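Side-chain contact in probable Thioesterase (Bartonella henselae, PDB 3HM0), which probably hydrolyses thioesters, as a predicted member of the thioesterase superfamily whose natural substrate is not established: residues T115-L120 with F125-Y130. Numbering follows the deposited sequence.
Sequences TRISRL and FFMEQY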
# COMPACT_ATOMS: atom_id res chain seq x y z
N THR A 115 12.03 -11.83 14.90
CA THR A 115 10.72 -12.24 15.33
C THR A 115 10.83 -13.47 16.21
O THR A 115 11.59 -14.40 15.90
CB THR A 115 9.82 -12.55 14.11
OG1 THR A 115 9.80 -11.42 13.23
CG2 THR A 115 8.42 -12.87 14.53
N ARG A 116 10.10 -13.46 17.32
CA ARG A 116 9.90 -14.67 18.09
C ARG A 116 8.55 -14.59 18.80
O ARG A 116 8.06 -13.49 19.06
CB ARG A 116 11.03 -14.89 19.09
CG ARG A 116 11.04 -13.91 20.25
CD ARG A 116 12.02 -14.34 21.30
NE ARG A 116 12.27 -13.32 22.33
CZ ARG A 116 13.05 -13.52 23.39
NH1 ARG A 116 13.66 -14.69 23.57
NH2 ARG A 116 13.23 -12.55 24.28
N ILE A 117 7.95 -15.74 19.09
CA ILE A 117 6.79 -15.80 19.94
C ILE A 117 7.32 -15.62 21.36
O ILE A 117 8.42 -16.10 21.69
CB ILE A 117 6.02 -17.12 19.78
CG1 ILE A 117 5.19 -17.09 18.49
CG2 ILE A 117 5.06 -17.36 20.96
CD1 ILE A 117 4.60 -18.42 18.10
N SER A 118 6.59 -14.88 22.18
CA SER A 118 7.02 -14.63 23.55
C SER A 118 5.98 -15.12 24.58
O SER A 118 6.32 -15.28 25.76
CB SER A 118 7.34 -13.15 23.76
OG SER A 118 6.18 -12.35 23.63
N ARG A 119 4.74 -15.33 24.13
CA ARG A 119 3.66 -15.87 24.97
C ARG A 119 2.60 -16.57 24.12
O ARG A 119 2.12 -16.01 23.14
CB ARG A 119 3.01 -14.77 25.82
CG ARG A 119 2.15 -15.24 27.03
CD ARG A 119 2.07 -14.14 28.15
NE ARG A 119 2.41 -12.81 27.63
CZ ARG A 119 2.10 -11.64 28.19
NH1 ARG A 119 1.43 -11.59 29.35
NH2 ARG A 119 2.47 -10.50 27.59
N LEU A 120 2.28 -17.81 24.49
CA LEU A 120 1.20 -18.59 23.89
C LEU A 120 0.05 -18.60 24.88
O LEU A 120 0.27 -18.43 26.08
CB LEU A 120 1.67 -20.02 23.63
CG LEU A 120 1.02 -20.87 22.53
CD1 LEU A 120 1.11 -20.21 21.17
CD2 LEU A 120 1.68 -22.26 22.47
N PHE A 125 -1.68 -15.36 20.72
CA PHE A 125 -0.24 -15.43 21.01
C PHE A 125 0.44 -14.07 20.82
O PHE A 125 -0.10 -13.19 20.17
CB PHE A 125 0.45 -16.56 20.25
CG PHE A 125 0.49 -16.37 18.77
CD1 PHE A 125 -0.58 -16.76 17.97
CD2 PHE A 125 1.59 -15.78 18.16
CE1 PHE A 125 -0.55 -16.56 16.60
CE2 PHE A 125 1.63 -15.57 16.78
CZ PHE A 125 0.57 -15.97 16.00
N PHE A 126 1.63 -13.92 21.41
CA PHE A 126 2.27 -12.63 21.57
C PHE A 126 3.68 -12.62 20.97
O PHE A 126 4.52 -13.47 21.31
CB PHE A 126 2.31 -12.23 23.06
CG PHE A 126 0.95 -12.03 23.68
CD1 PHE A 126 0.17 -13.12 24.06
CD2 PHE A 126 0.45 -10.74 23.89
CE1 PHE A 126 -1.12 -12.93 24.64
CE2 PHE A 126 -0.82 -10.54 24.48
CZ PHE A 126 -1.61 -11.62 24.84
N MET A 127 3.94 -11.66 20.09
CA MET A 127 5.23 -11.59 19.42
C MET A 127 6.02 -10.32 19.74
O MET A 127 5.45 -9.23 19.94
CB MET A 127 5.06 -11.78 17.91
CG MET A 127 5.17 -13.22 17.44
SD MET A 127 4.58 -13.43 15.74
CE MET A 127 5.42 -14.90 15.20
N GLU A 128 7.34 -10.47 19.79
CA GLU A 128 8.25 -9.35 19.93
C GLU A 128 9.05 -9.26 18.65
O GLU A 128 9.81 -10.18 18.34
CB GLU A 128 9.22 -9.55 21.10
CG GLU A 128 8.67 -9.19 22.48
CD GLU A 128 9.62 -9.62 23.63
OE1 GLU A 128 10.83 -9.88 23.37
OE2 GLU A 128 9.13 -9.67 24.79
N GLN A 129 8.90 -8.15 17.93
CA GLN A 129 9.59 -7.99 16.65
C GLN A 129 10.51 -6.80 16.67
O GLN A 129 10.20 -5.82 17.33
CB GLN A 129 8.59 -7.89 15.50
CG GLN A 129 7.67 -9.09 15.41
CD GLN A 129 6.96 -9.16 14.08
OE1 GLN A 129 5.82 -8.69 13.96
NE2 GLN A 129 7.64 -9.73 13.07
N TYR A 130 11.63 -6.90 15.96
CA TYR A 130 12.61 -5.83 15.86
C TYR A 130 13.06 -5.60 14.41
O TYR A 130 13.15 -6.54 13.61
CB TYR A 130 13.84 -6.13 16.76
CG TYR A 130 13.50 -6.30 18.23
CD1 TYR A 130 13.40 -5.19 19.07
CD2 TYR A 130 13.27 -7.56 18.78
CE1 TYR A 130 13.07 -5.34 20.42
CE2 TYR A 130 12.94 -7.72 20.13
CZ TYR A 130 12.84 -6.60 20.95
OH TYR A 130 12.51 -6.76 22.29
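Strands 115-120 and 125-130 run antiparallel, with Ile117 beside Met127, and a bulge between Ile117 and Arg119 shifts the register by one, setting both Ser118 and Arg119 against Phe126. Phe126 O takes Ser118 N almost straight on at 2.7 Å and Ser118 OG from above the carbonyl plane at 3.1 Å; chi1 of 66° turns that hydroxyl back over the backbone. Phe126 N in turn donates to Arg119 O at 2.8 Å. From the bulge itself, the Arg119 chain bends at chi3 (20°) and lays its guanidinium over one face of the Phe126 ring, a cation-pi contact with CZ 4.6 Å from the centroid and the planes 35° apart. On that same side of the sheet, Glu128 OE1 meets the guanidinium edge of Arg116 in a long salt bridge, while Asn34 O binds Arg116 NH1 more firmly. The other side faces helix 58-72. There Gln129 NE2 gives Thr115 OG1 a hydrogen bond of 2.7 Å, lying near the amide plane, and Phe63 O and Arg67 also hold this buried amide. Ile117 CG1 reaches Phe125 CD2 (3.8 Å) and Met127 CE, and both Ile117 and Met127 touch Phe70 of that helix. The arrangement is a beta hairpin with a classic bulge, in a sheet packed against a long helix, consistent with the hotdog fold of this superfamily.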